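Local coordinates for protein UTP-glucose-1-phosphate uridylyltransferase 2 (Trypanosoma brucei, PDB 3GUE) that probably catalyses the transfer of a uridylyl group from UTP to alpha-D-glucose 1-phosphate, giving UDP-glucose and diphosphate, at residues A[88-93]-A[373-378]; A[380-385]-A[410-415]; A[103-108]-A[144-149]; A[128-133]-A[138-143]; A[325-330]-A[352-357]. All blocks are in the same frame, centred on the assembly; numbering follows the deposited sequence.

Contact 1: A[88-93]-A[373-378]; sequences TGMGLN and APVKTC. With UPG (uridine-5'-diphosphate-glucose), chain C; SO4 (sulfate ion), chain F.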
# COMPACT_ATOMS: atom_id res chain seq x y z
N THR A 88 -6.11 -8.08 -5.29
CA THR A 88 -7.10 -8.48 -6.28
C THR A 88 -6.89 -7.72 -7.59
O THR A 88 -7.09 -8.29 -8.67
CB THR A 88 -8.53 -8.34 -5.75
OG1 THR A 88 -8.77 -6.97 -5.42
CG2 THR A 88 -8.73 -9.19 -4.48
N GLY A 89 -6.45 -6.46 -7.48
CA GLY A 89 -6.04 -5.62 -8.60
C GLY A 89 -5.04 -6.29 -9.55
O GLY A 89 -5.12 -6.09 -10.77
N MET A 90 -4.11 -7.07 -9.00
CA MET A 90 -3.19 -7.87 -9.82
C MET A 90 -3.62 -9.34 -10.00
O MET A 90 -2.86 -10.15 -10.49
CB MET A 90 -1.77 -7.80 -9.27
CG MET A 90 -1.15 -6.43 -9.46
SD MET A 90 0.25 -6.21 -8.38
CE MET A 90 1.40 -7.41 -9.05
N GLY A 91 -4.84 -9.66 -9.60
CA GLY A 91 -5.42 -10.99 -9.82
C GLY A 91 -4.91 -12.07 -8.87
O GLY A 91 -4.82 -13.25 -9.25
N LEU A 92 -4.58 -11.66 -7.65
CA LEU A 92 -4.10 -12.58 -6.62
C LEU A 92 -5.19 -12.91 -5.62
O LEU A 92 -6.13 -12.13 -5.42
CB LEU A 92 -2.93 -11.94 -5.86
CG LEU A 92 -1.75 -11.39 -6.66
CD1 LEU A 92 -0.69 -10.87 -5.72
CD2 LEU A 92 -1.17 -12.41 -7.61
N ASN A 93 -5.11 -14.07 -5.00
CA ASN A 93 -6.03 -14.33 -3.89
C ASN A 93 -5.31 -14.56 -2.57
O ASN A 93 -5.53 -15.54 -1.85
CB ASN A 93 -7.03 -15.45 -4.22
CG ASN A 93 -8.24 -15.45 -3.28
OD1 ASN A 93 -8.74 -14.38 -2.90
ND2 ASN A 93 -8.70 -16.64 -2.89
N ALA A 373 9.40 2.63 -3.56
CA ALA A 373 9.38 1.75 -4.73
C ALA A 373 8.08 0.94 -4.68
O ALA A 373 8.10 -0.25 -4.34
CB ALA A 373 10.60 0.80 -4.73
N PRO A 374 6.94 1.58 -5.01
CA PRO A 374 5.65 0.93 -4.82
C PRO A 374 5.38 -0.13 -5.89
O PRO A 374 5.82 0.02 -7.05
CB PRO A 374 4.65 2.08 -5.03
CG PRO A 374 5.33 2.95 -6.06
CD PRO A 374 6.78 2.94 -5.59
N VAL A 375 4.65 -1.17 -5.51
CA VAL A 375 4.08 -2.14 -6.47
C VAL A 375 2.60 -2.30 -6.17
O VAL A 375 2.24 -3.07 -5.26
CB VAL A 375 4.81 -3.51 -6.41
CG1 VAL A 375 4.12 -4.55 -7.36
CG2 VAL A 375 6.34 -3.33 -6.78
N LYS A 376 1.78 -1.55 -6.91
CA LYS A 376 0.32 -1.62 -6.86
C LYS A 376 -0.20 -2.45 -8.03
O LYS A 376 -1.26 -3.09 -7.94
CB LYS A 376 -0.31 -0.22 -6.98
CG LYS A 376 0.30 0.86 -6.14
CD LYS A 376 -0.08 0.69 -4.70
CE LYS A 376 1.05 0.09 -3.89
NZ LYS A 376 0.75 0.28 -2.45
N THR A 377 0.57 -2.44 -9.11
CA THR A 377 0.17 -3.08 -10.36
C THR A 377 1.29 -3.96 -10.96
O THR A 377 2.44 -3.94 -10.49
CB THR A 377 -0.20 -2.04 -11.45
OG1 THR A 377 0.97 -1.30 -11.80
CG2 THR A 377 -1.30 -1.10 -10.97
N CYS A 378 0.94 -4.70 -12.01
CA CYS A 378 1.89 -5.54 -12.72
C CYS A 378 2.88 -4.67 -13.50
O CYS A 378 4.03 -5.08 -13.65
CB CYS A 378 1.16 -6.53 -13.65
SG CYS A 378 0.36 -7.95 -12.87
N1 UPG C . -3.28 -3.83 3.30
C2 UPG C . -3.56 -4.36 4.58
N3 UPG C . -4.89 -4.46 4.94
C4 UPG C . -5.93 -4.06 4.13
C5 UPG C . -5.66 -3.51 2.87
C6 UPG C . -4.34 -3.39 2.45
O2 UPG C . -2.71 -4.77 5.38
O4 UPG C . -7.08 -4.21 4.56
C1C UPG C . -1.86 -3.70 2.86
C2C UPG C . -1.43 -4.19 1.47
O2C UPG C . -1.20 -5.61 1.48
C3C UPG C . -0.12 -3.42 1.31
C4C UPG C . -0.45 -2.08 1.93
O4C UPG C . -1.58 -2.29 2.82
O3C UPG C . 0.88 -4.05 2.11
C5C UPG C . -0.89 -1.03 0.85
O5C UPG C . -2.12 -1.33 0.24
PA UPG C . -2.33 -1.11 -1.35
O1A UPG C . -1.13 -1.73 -1.98
O2A UPG C . -3.67 -1.52 -1.78
O3A UPG C . -2.17 0.52 -1.47
PB UPG C . -3.34 1.65 -1.37
O1B UPG C . -4.07 1.42 -0.11
O2B UPG C . -4.09 1.77 -2.65
O3B UPG C . -2.41 2.95 -1.31
C1' UPG C . -1.52 3.15 -0.15
C2' UPG C . -1.90 4.46 0.54
C3' UPG C . -1.78 5.57 -0.50
C4' UPG C . -0.33 5.63 -1.00
C5' UPG C . 0.10 4.27 -1.59
C6' UPG C . 1.59 4.22 -1.79
O2' UPG C . -3.25 4.41 1.04
O3' UPG C . -2.22 6.79 0.08
O4' UPG C . -0.18 6.65 -1.98
O5' UPG C . -0.19 3.16 -0.69
O6' UPG C . 1.91 3.13 -2.66
S SO4 F . -1.21 -15.24 -4.33
O1 SO4 F . -2.18 -15.79 -5.29
O2 SO4 F . 0.14 -15.15 -4.93
O3 SO4 F . -1.57 -13.87 -3.98
O4 SO4 F . -1.17 -16.06 -3.12
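M90 lies over the backbone of K376, T377 and C378 in a buried, mostly apolar loop-to-loop contact between the loop after strand 77-83 and the lead-in to helix 378-385. The methionine chain bends at its end (chi3 67°), laying the thioether along the opposing backbone: SD is 3.5 Å from K376 O, CE 4.3 Å from V375 CG1 and 4.0 Å from C378 SG. The side chain of K376 leaves the backbone away from M90, and its ammonium group grips the bound UDP-glucose. NZ reaches phosphate O1A at 2.8 Å and both the bridging O3A and the sugar O6' at 3.1 Å, while D221 adds a salt bridge to the same nitrogen. D380 OD2 takes the backbone N-H of both K376 and T377, the N-cap residue, thus tying the lysine to the helix start. The glycine-rich loop that carries G89 and G91 matches the consensus nucleotide-binding loop of UDP-sugar pyrophosphorylases, and the contact joins it to the substrate-binding lysine.

Contact 2: A[380-385]-A[410-415]; sequences DLLALR and IDLDGE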
# COMPACT_ATOMS: atom_id res chain seq x y z
N ASP A 380 4.10 -1.81 -12.29
CA ASP A 380 5.03 -1.51 -11.21
C ASP A 380 5.98 -2.66 -10.96
O ASP A 380 7.20 -2.45 -10.74
CB ASP A 380 4.28 -1.23 -9.90
CG ASP A 380 3.49 0.08 -9.89
OD1 ASP A 380 3.86 1.05 -10.54
OD2 ASP A 380 2.47 0.14 -9.17
N LEU A 381 5.41 -3.86 -10.99
CA LEU A 381 6.14 -5.12 -10.77
C LEU A 381 7.20 -5.35 -11.83
O LEU A 381 8.30 -5.80 -11.50
CB LEU A 381 5.20 -6.31 -10.76
CG LEU A 381 5.86 -7.67 -10.49
CD1 LEU A 381 6.52 -7.65 -9.10
CD2 LEU A 381 4.79 -8.78 -10.63
N LEU A 382 6.83 -5.10 -13.09
CA LEU A 382 7.76 -5.09 -14.20
C LEU A 382 8.96 -4.17 -13.93
O LEU A 382 10.12 -4.58 -14.20
CB LEU A 382 7.05 -4.65 -15.50
CG LEU A 382 7.89 -4.35 -16.76
CD1 LEU A 382 8.77 -5.55 -17.12
CD2 LEU A 382 6.96 -3.97 -17.95
N ALA A 383 8.69 -2.96 -13.44
CA ALA A 383 9.76 -1.97 -13.21
C ALA A 383 10.67 -2.46 -12.07
O ALA A 383 11.90 -2.40 -12.20
CB ALA A 383 9.21 -0.56 -12.90
N LEU A 384 10.06 -3.02 -11.02
CA LEU A 384 10.82 -3.49 -9.87
C LEU A 384 11.74 -4.66 -10.21
O LEU A 384 12.92 -4.69 -9.79
CB LEU A 384 9.90 -3.89 -8.73
CG LEU A 384 10.58 -3.99 -7.35
CD1 LEU A 384 11.18 -2.63 -6.93
CD2 LEU A 384 9.59 -4.42 -6.33
N ARG A 385 11.20 -5.58 -11.01
CA ARG A 385 11.89 -6.80 -11.40
C ARG A 385 13.03 -6.46 -12.36
O ARG A 385 14.04 -7.16 -12.39
CB ARG A 385 10.93 -7.81 -12.02
CG ARG A 385 10.11 -8.58 -11.01
CD ARG A 385 9.23 -9.64 -11.65
NE ARG A 385 8.56 -10.42 -10.62
CZ ARG A 385 7.70 -11.40 -10.85
NH1 ARG A 385 7.38 -11.74 -12.10
NH2 ARG A 385 7.15 -12.04 -9.82
N ILE A 410 5.40 3.21 -17.10
CA ILE A 410 5.00 1.96 -17.79
C ILE A 410 3.46 1.82 -17.88
O ILE A 410 2.77 1.71 -16.85
CB ILE A 410 5.65 0.71 -17.13
CG1 ILE A 410 7.17 0.90 -16.99
CG2 ILE A 410 5.31 -0.61 -17.92
CD1 ILE A 410 7.90 -0.21 -16.19
N ASP A 411 2.95 1.85 -19.12
CA ASP A 411 1.52 1.65 -19.40
C ASP A 411 1.33 0.31 -20.12
O ASP A 411 1.67 0.13 -21.32
CB ASP A 411 0.93 2.82 -20.21
CG ASP A 411 -0.53 2.61 -20.63
OD1 ASP A 411 -1.18 1.60 -20.29
OD2 ASP A 411 -1.06 3.49 -21.32
N LEU A 412 0.82 -0.65 -19.36
CA LEU A 412 0.58 -1.99 -19.89
C LEU A 412 -0.94 -2.15 -20.14
O LEU A 412 -1.75 -1.91 -19.24
CB LEU A 412 1.13 -3.06 -18.92
CG LEU A 412 2.66 -3.20 -18.66
CD1 LEU A 412 2.99 -4.37 -17.74
CD2 LEU A 412 3.46 -3.32 -19.97
N ASP A 413 -1.29 -2.52 -21.38
CA ASP A 413 -2.65 -2.79 -21.84
C ASP A 413 -3.48 -3.50 -20.75
O ASP A 413 -3.17 -4.64 -20.35
CB ASP A 413 -2.57 -3.66 -23.12
CG ASP A 413 -3.88 -3.75 -23.86
OD1 ASP A 413 -4.95 -3.68 -23.19
OD2 ASP A 413 -3.85 -3.94 -25.11
N GLY A 414 -4.50 -2.80 -20.26
CA GLY A 414 -5.39 -3.35 -19.22
C GLY A 414 -6.17 -4.60 -19.57
O GLY A 414 -6.64 -5.31 -18.67
N GLU A 415 -6.32 -4.87 -20.87
CA GLU A 415 -7.01 -6.08 -21.36
C GLU A 415 -6.12 -7.33 -21.34
O GLU A 415 -6.60 -8.45 -21.49
CB GLU A 415 -7.52 -5.84 -22.79
CG GLU A 415 -8.46 -4.65 -22.95
CD GLU A 415 -8.94 -4.46 -24.39
OE1 GLU A 415 -8.37 -5.10 -25.30
OE2 GLU A 415 -9.89 -3.69 -24.61
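The edge strand 409-412 of the four-stranded parallel C-terminal sheet turns I410 and L412 toward helix 378-385, where L382 and A383 meet them. Two residues apart, I410 and L412 project from the same side of the strand. L382 CD2 touches both, 3.7 Å from I410 CG2 and 4.0 Å from L412 CD1, a position set by a CG anti to the backbone N (chi1 170°). The other end of I410, CD1, lies 3.6 Å from A383 CB. The axes of helix 380-385 and strand 410-412 approach to 9.2 Å, at 129° between their directions. The sheet is consistent with the left-handed beta-helix that ends related uridylyltransferases; the contact joins it to the helix that follows the K376 loop. F423 and V427 of helix 420-427 also pack on L382, and L426 on L412. D413 turns the chain: its OD1 accepts E415 N at 2.9 Å in an Asx turn, while OD2 takes G444 N, and D411 forms a salt bridge with R443 of the neighbouring strand.

Contact 3: A[103-108]-A[144-149]; sequences NGQTFL and LRKYPT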
# COMPACT_ATOMS: atom_id res chain seq x y z
N ASN A 103 16.22 -12.39 -8.01
CA ASN A 103 17.05 -13.50 -7.51
C ASN A 103 16.32 -14.68 -6.82
O ASN A 103 16.92 -15.39 -5.99
CB ASN A 103 18.13 -12.94 -6.56
CG ASN A 103 18.85 -11.72 -7.13
OD1 ASN A 103 18.89 -10.66 -6.49
ND2 ASN A 103 19.41 -11.85 -8.34
N GLY A 104 15.05 -14.88 -7.14
CA GLY A 104 14.23 -15.81 -6.35
C GLY A 104 13.89 -15.31 -4.96
O GLY A 104 13.37 -16.05 -4.12
N GLN A 105 14.17 -14.04 -4.70
CA GLN A 105 13.76 -13.38 -3.45
C GLN A 105 12.41 -12.68 -3.62
O GLN A 105 12.19 -11.96 -4.59
CB GLN A 105 14.84 -12.37 -2.96
CG GLN A 105 16.28 -12.95 -2.87
CD GLN A 105 16.42 -14.02 -1.81
OE1 GLN A 105 16.10 -15.19 -2.04
NE2 GLN A 105 16.91 -13.64 -0.64
N THR A 106 11.50 -12.95 -2.70
CA THR A 106 10.16 -12.32 -2.69
C THR A 106 10.27 -10.97 -1.97
O THR A 106 11.35 -10.62 -1.48
CB THR A 106 9.13 -13.17 -1.94
OG1 THR A 106 9.55 -13.30 -0.58
CG2 THR A 106 8.94 -14.60 -2.59
N PHE A 107 9.14 -10.27 -1.87
CA PHE A 107 9.06 -8.98 -1.15
C PHE A 107 9.40 -9.31 0.32
O PHE A 107 10.08 -8.55 1.00
CB PHE A 107 7.66 -8.35 -1.22
CG PHE A 107 7.33 -7.61 -2.53
CD1 PHE A 107 7.59 -6.25 -2.67
CD2 PHE A 107 6.72 -8.28 -3.59
CE1 PHE A 107 7.27 -5.57 -3.86
CE2 PHE A 107 6.39 -7.61 -4.78
CZ PHE A 107 6.67 -6.26 -4.92
N LEU A 108 8.95 -10.49 0.78
CA LEU A 108 9.07 -10.85 2.20
C LEU A 108 10.49 -11.26 2.58
O LEU A 108 10.92 -11.01 3.71
CB LEU A 108 8.01 -11.91 2.60
CG LEU A 108 7.75 -12.19 4.09
CD1 LEU A 108 7.58 -10.92 4.96
CD2 LEU A 108 6.53 -13.09 4.19
N LEU A 144 7.63 -18.01 6.20
CA LEU A 144 8.66 -17.61 7.18
C LEU A 144 9.38 -18.76 7.89
O LEU A 144 10.25 -18.49 8.71
CB LEU A 144 8.12 -16.56 8.17
CG LEU A 144 7.79 -15.18 7.56
CD1 LEU A 144 7.06 -14.25 8.55
CD2 LEU A 144 9.04 -14.49 6.95
N ARG A 145 9.04 -20.03 7.59
CA ARG A 145 9.81 -21.18 8.05
C ARG A 145 11.28 -21.04 7.67
O ARG A 145 12.15 -21.44 8.44
CB ARG A 145 9.28 -22.49 7.47
CG ARG A 145 8.05 -23.01 8.16
CD ARG A 145 7.78 -24.44 7.77
NE ARG A 145 6.47 -24.87 8.25
CZ ARG A 145 6.26 -25.36 9.46
NH1 ARG A 145 7.27 -25.47 10.33
NH2 ARG A 145 5.04 -25.74 9.81
N LYS A 146 11.52 -20.48 6.48
CA LYS A 146 12.83 -20.07 5.99
C LYS A 146 13.59 -19.11 6.93
O LYS A 146 14.79 -19.09 6.90
CB LYS A 146 12.66 -19.39 4.63
CG LYS A 146 13.94 -19.05 3.91
CD LYS A 146 13.59 -18.35 2.59
CE LYS A 146 14.78 -18.27 1.67
NZ LYS A 146 14.35 -17.47 0.50
N TYR A 147 12.87 -18.31 7.72
CA TYR A 147 13.51 -17.41 8.70
C TYR A 147 13.17 -17.79 10.15
O TYR A 147 12.28 -17.20 10.77
CB TYR A 147 13.19 -15.93 8.39
CG TYR A 147 13.64 -15.49 7.01
CD1 TYR A 147 14.98 -15.16 6.77
CD2 TYR A 147 12.74 -15.42 5.95
CE1 TYR A 147 15.42 -14.76 5.49
CE2 TYR A 147 13.16 -15.04 4.67
CZ TYR A 147 14.50 -14.70 4.45
OH TYR A 147 14.91 -14.34 3.20
N PRO A 148 13.88 -18.80 10.70
CA PRO A 148 13.60 -19.24 12.08
C PRO A 148 13.56 -18.14 13.13
O PRO A 148 12.78 -18.25 14.08
CB PRO A 148 14.75 -20.22 12.35
CG PRO A 148 15.05 -20.81 11.01
CD PRO A 148 14.96 -19.59 10.09
N THR A 149 14.38 -17.08 12.96
CA THR A 149 14.39 -15.92 13.89
C THR A 149 12.98 -15.35 14.02
O THR A 149 12.52 -15.01 15.12
CB THR A 149 15.35 -14.78 13.43
OG1 THR A 149 16.71 -15.24 13.39
CG2 THR A 149 15.27 -13.56 14.38
O HOH W 1 12.05 -16.91 -1.80
O HOH W 2 16.84 -18.15 -1.06
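Two successive bends in Q105 (chi1 -52°, chi2 -65°) fold its amide back toward K146, whose chain runs straight out from a CG pointing away from the backbone N (chi1 -173°). The two side chains cross at about a right angle and stop short of a direct bond, Q105 OE1 lying 3.8 Å from K146 NZ. Water bridges them: one molecule donates to Q105 OE1 at 3.2 Å and accepts from K146 NZ at 3.0 Å. A second donates to G104 O and accepts only weakly from the same ammonium. The main partner of K146 is D109, in a salt bridge, and the hydroxyl of Y147 bonds to that same carboxylate oxygen. N103 and G104, both with positive phi, fit a type I' turn joining the short hairpin strands 100-102 and 105-106; T106 then acts as N-cap of helix 107-122, its OG1 weakly accepting L108 N. D109 OD2 accepts T106 N, so one carboxylate links helix start, lysine and tyrosine. Deeper in, L108 and L144 also cross nearly perpendicular, with L144 CD2 at 3.9 Å from L108 CG and 4.0 Å from L108 CD2. F143 of helix 137-143 packs on L108 as well.

Contact 4: A[128-133]-A[138-143]; sequences FMLMNS and GETKNF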
# COMPACT_ATOMS: atom_id res chain seq x y z
N PHE A 128 9.42 -6.12 15.53
CA PHE A 128 8.92 -6.20 14.16
C PHE A 128 7.62 -6.98 14.10
O PHE A 128 7.51 -8.03 14.73
CB PHE A 128 9.94 -6.91 13.26
CG PHE A 128 9.47 -7.11 11.82
CD1 PHE A 128 9.44 -6.04 10.91
CD2 PHE A 128 9.09 -8.37 11.37
CE1 PHE A 128 9.02 -6.23 9.59
CE2 PHE A 128 8.67 -8.58 10.01
CZ PHE A 128 8.64 -7.52 9.14
N MET A 129 6.68 -6.48 13.30
CA MET A 129 5.34 -7.04 13.19
C MET A 129 4.90 -6.98 11.74
O MET A 129 5.38 -6.15 10.97
CB MET A 129 4.35 -6.26 14.08
CG MET A 129 4.47 -6.51 15.59
SD MET A 129 3.15 -5.75 16.60
CE MET A 129 3.55 -4.04 16.40
N LEU A 130 3.99 -7.86 11.38
CA LEU A 130 3.41 -7.91 10.06
C LEU A 130 1.90 -7.96 10.33
O LEU A 130 1.41 -8.79 11.10
CB LEU A 130 3.90 -9.16 9.30
CG LEU A 130 5.30 -9.25 8.67
CD1 LEU A 130 5.69 -10.71 8.59
CD2 LEU A 130 5.35 -8.64 7.24
N MET A 131 1.18 -7.01 9.75
CA MET A 131 -0.25 -7.03 9.85
C MET A 131 -0.81 -7.91 8.75
O MET A 131 -0.78 -7.56 7.56
CB MET A 131 -0.85 -5.63 9.77
CG MET A 131 -2.35 -5.60 10.10
SD MET A 131 -2.99 -3.94 10.32
CE MET A 131 -3.38 -3.45 8.61
N ASN A 132 -1.35 -9.05 9.19
CA ASN A 132 -1.91 -10.04 8.28
C ASN A 132 -3.43 -10.04 8.34
O ASN A 132 -3.99 -9.53 9.27
CB ASN A 132 -1.30 -11.42 8.57
CG ASN A 132 0.25 -11.43 8.46
OD1 ASN A 132 0.82 -10.67 7.71
ND2 ASN A 132 0.90 -12.27 9.23
N SER A 133 -4.08 -10.53 7.28
CA SER A 133 -5.52 -10.75 7.26
C SER A 133 -5.80 -12.27 7.17
O SER A 133 -4.85 -13.07 7.08
CB SER A 133 -6.12 -10.07 6.03
OG SER A 133 -5.62 -10.70 4.85
N GLY A 138 -1.77 -17.54 6.92
CA GLY A 138 -1.26 -18.91 6.78
C GLY A 138 -0.10 -19.09 5.81
O GLY A 138 0.90 -19.76 6.12
N GLU A 139 -0.25 -18.54 4.60
CA GLU A 139 0.82 -18.53 3.60
C GLU A 139 2.08 -17.79 4.05
O GLU A 139 3.20 -18.22 3.74
CB GLU A 139 0.33 -17.90 2.28
CG GLU A 139 -0.41 -18.86 1.40
CD GLU A 139 -0.40 -18.43 -0.04
OE1 GLU A 139 -1.50 -18.35 -0.63
OE2 GLU A 139 0.70 -18.17 -0.58
N THR A 140 1.88 -16.65 4.71
CA THR A 140 2.96 -15.86 5.28
C THR A 140 3.69 -16.63 6.38
O THR A 140 4.93 -16.71 6.38
CB THR A 140 2.46 -14.48 5.87
OG1 THR A 140 1.88 -13.70 4.83
CG2 THR A 140 3.59 -13.68 6.43
N LYS A 141 2.91 -17.23 7.30
CA LYS A 141 3.51 -18.02 8.36
C LYS A 141 4.35 -19.15 7.78
O LYS A 141 5.51 -19.32 8.18
CB LYS A 141 2.45 -18.60 9.31
CG LYS A 141 3.07 -19.30 10.52
CD LYS A 141 2.06 -19.71 11.59
CE LYS A 141 2.78 -20.41 12.68
NZ LYS A 141 1.97 -20.40 13.93
N ASN A 142 3.81 -19.89 6.80
CA ASN A 142 4.54 -21.03 6.27
C ASN A 142 5.79 -20.61 5.50
O ASN A 142 6.83 -21.26 5.62
CB ASN A 142 3.67 -21.98 5.44
CG ASN A 142 4.15 -23.44 5.53
OD1 ASN A 142 3.98 -24.10 6.58
ND2 ASN A 142 4.77 -23.94 4.45
N PHE A 143 5.68 -19.50 4.74
CA PHE A 143 6.85 -18.90 4.09
C PHE A 143 7.98 -18.59 5.07
O PHE A 143 9.17 -18.84 4.79
CB PHE A 143 6.52 -17.64 3.28
CG PHE A 143 7.73 -17.07 2.56
CD1 PHE A 143 8.04 -17.47 1.28
CD2 PHE A 143 8.59 -16.16 3.20
CE1 PHE A 143 9.16 -16.99 0.62
CE2 PHE A 143 9.71 -15.68 2.55
CZ PHE A 143 10.01 -16.10 1.25
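The carboxamide of N132 meets the methyl of T140, which stands well off the amide plane and beyond its polar end; T140 CG2 is 4.1 Å from N132 ND2. The amide's polar atoms are engaged elsewhere: OD1 accepts from N83 ND2, and ND2 donates to E159 OE2, two bonds that would fix the group's rotation. N83 ND2 also donates to T140 OG1 and so bridges the two sides of the contact. T140 OG1 also bonds to T136 O, one turn back. With OG1 held there (chi1 -61°), CG2 falls opposite the backbone N and faces the strand, where it also touches L130 CD1 at 4.2 Å. N83 binds UDP-glucose, which makes N132 and T140 second-shell residues of the site, while M131 on the strand's other side touches the ligand itself. Strand 128-132 runs parallel between strands 77-83 and 159-161 of the GT-A central sheet; helix 137-143 covers it here, with L108 packing on T140, F154 on N132 and K141, and I158 on F128 and L130.

Contact 5: A[325-330]-A[352-357]; sequences RLPVMR and MGAAIS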
# COMPACT_ATOMS: atom_id res chain seq x y z
N ARG A 325 -12.62 8.39 13.74
CA ARG A 325 -13.51 8.88 12.69
C ARG A 325 -12.80 8.90 11.34
O ARG A 325 -12.80 9.93 10.67
CB ARG A 325 -14.00 10.31 13.00
CG ARG A 325 -14.58 10.52 14.38
CD ARG A 325 -15.03 11.98 14.61
NE ARG A 325 -14.03 12.80 15.29
CZ ARG A 325 -13.11 13.55 14.67
NH1 ARG A 325 -13.04 13.59 13.35
NH2 ARG A 325 -12.24 14.26 15.38
N LEU A 326 -12.16 7.79 10.94
CA LEU A 326 -11.55 7.72 9.62
C LEU A 326 -12.63 7.75 8.54
O LEU A 326 -13.68 7.13 8.72
CB LEU A 326 -10.68 6.46 9.48
CG LEU A 326 -9.36 6.37 10.26
CD1 LEU A 326 -8.77 4.98 10.09
CD2 LEU A 326 -8.34 7.38 9.76
N PRO A 327 -12.39 8.46 7.43
CA PRO A 327 -13.41 8.48 6.36
C PRO A 327 -13.57 7.13 5.65
O PRO A 327 -12.58 6.49 5.24
CB PRO A 327 -12.90 9.55 5.39
CG PRO A 327 -11.47 9.68 5.66
CD PRO A 327 -11.21 9.25 7.09
N VAL A 328 -14.83 6.69 5.53
CA VAL A 328 -15.11 5.40 4.94
C VAL A 328 -15.05 5.56 3.42
O VAL A 328 -15.54 6.55 2.88
CB VAL A 328 -16.47 4.81 5.37
CG1 VAL A 328 -17.66 5.72 4.95
CG2 VAL A 328 -16.62 3.39 4.82
N MET A 329 -14.42 4.58 2.76
CA MET A 329 -14.34 4.58 1.31
C MET A 329 -15.24 3.44 0.86
O MET A 329 -15.16 2.34 1.40
CB MET A 329 -12.89 4.35 0.85
CG MET A 329 -11.84 5.22 1.57
SD MET A 329 -10.21 5.19 0.78
CE MET A 329 -9.62 3.54 1.18
N ARG A 330 -16.09 3.72 -0.12
CA ARG A 330 -17.13 2.78 -0.52
C ARG A 330 -16.72 2.25 -1.88
O ARG A 330 -16.98 2.89 -2.90
CB ARG A 330 -18.49 3.49 -0.57
CG ARG A 330 -19.71 2.58 -0.81
CD ARG A 330 -20.85 3.38 -1.39
NE ARG A 330 -20.50 3.96 -2.69
CZ ARG A 330 -21.36 4.56 -3.52
NH1 ARG A 330 -22.65 4.65 -3.21
NH2 ARG A 330 -20.92 5.07 -4.66
N MET A 352 -4.90 4.16 6.47
CA MET A 352 -4.19 4.59 7.68
C MET A 352 -3.72 6.04 7.55
O MET A 352 -3.54 6.74 8.55
CB MET A 352 -3.09 3.61 8.06
CG MET A 352 -1.96 3.55 7.06
SD MET A 352 -0.50 2.84 7.82
CE MET A 352 0.74 3.44 6.68
N GLY A 353 -3.57 6.52 6.31
CA GLY A 353 -3.04 7.86 6.08
C GLY A 353 -4.06 8.92 6.47
O GLY A 353 -3.70 10.05 6.73
N ALA A 354 -5.34 8.55 6.50
CA ALA A 354 -6.43 9.48 6.79
C ALA A 354 -6.41 9.98 8.26
O ALA A 354 -7.10 10.95 8.60
CB ALA A 354 -7.81 8.83 6.39
N ALA A 355 -5.63 9.31 9.11
CA ALA A 355 -5.41 9.77 10.50
C ALA A 355 -4.58 11.06 10.55
O ALA A 355 -4.30 11.59 11.64
CB ALA A 355 -4.74 8.67 11.35
N ILE A 356 -4.13 11.53 9.40
CA ILE A 356 -3.33 12.76 9.38
C ILE A 356 -4.10 13.97 9.92
O ILE A 356 -3.49 14.83 10.56
CB ILE A 356 -2.69 13.04 7.99
CG1 ILE A 356 -1.69 14.22 8.08
CG2 ILE A 356 -3.77 13.23 6.89
CD1 ILE A 356 -1.22 14.67 6.72
N SER A 357 -5.42 14.04 9.74
CA SER A 357 -6.19 15.13 10.38
C SER A 357 -6.68 14.83 11.81
O SER A 357 -7.13 15.73 12.53
CB SER A 357 -7.39 15.56 9.52
OG SER A 357 -8.44 14.60 9.54
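A354 is the bump of this contact: its CB pushes into the notch formed by L326 and the ring of P327. P327 CD is only 3.5 Å from A354 CB, a tight fit for two carbons, with P327 CG a little farther at 3.8 Å. L326 CD2 forms the other wall of the notch, 3.7 Å from A354 CB. The same methyl serves as a bump in its turn, settling over the A354-A355 peptide with A355 N 3.4 Å from L326 CD2 and the methyl of A355 beside it at 4.1 Å. Leucine CG is turned away from its own carbonyl carbon (chi1 -71°), which swings this branch over the 3-10 turn 352-356. The small side chains of A354 and A355 give the turn a low profile here, and Y195, V350 and L358 also pack on L326. The turn thereby rests against the chain entering strand 329-334, the edge strand of the four-stranded antiparallel sheet. At its start, M352 N bonds to H191 ND1 and M352 O to the hydroxyl of Y195. Since H191 NE2 bonds to the bound UDP-glucose, M352 N probably helps to orient the imidazole. Between the side chains the contact is apolar, with one leucine methyl laid on a peptide group; nothing polar pairs across it, and the fit rests on shape.

How the contacts relate
Contacts 3, 4 and 5 all lie within the long loop closed by contact 1, with contact 4 nested inside contact 3; contact 2 follows contact 1 in series. Contacts 3 and 4 have centres 11 Å apart and share packing among L108, T140, F143, L130 and L144 around helices 107-122 and 137-143. Contacts 1 and 2, centres 10 Å apart, meet where V375 touches L384, and F107 of contact 3 packs on both residues. Contact 5 stands apart, its centre 29 Å from that of contact 2 across the chain's centre. Contacts 1 and 4 hold residues of the nucleotide-sugar pocket of the GT-A domain, and the others lie farther out, contact 2 toward the C-terminal sheet and contact 5 toward the smaller antiparallel sheet.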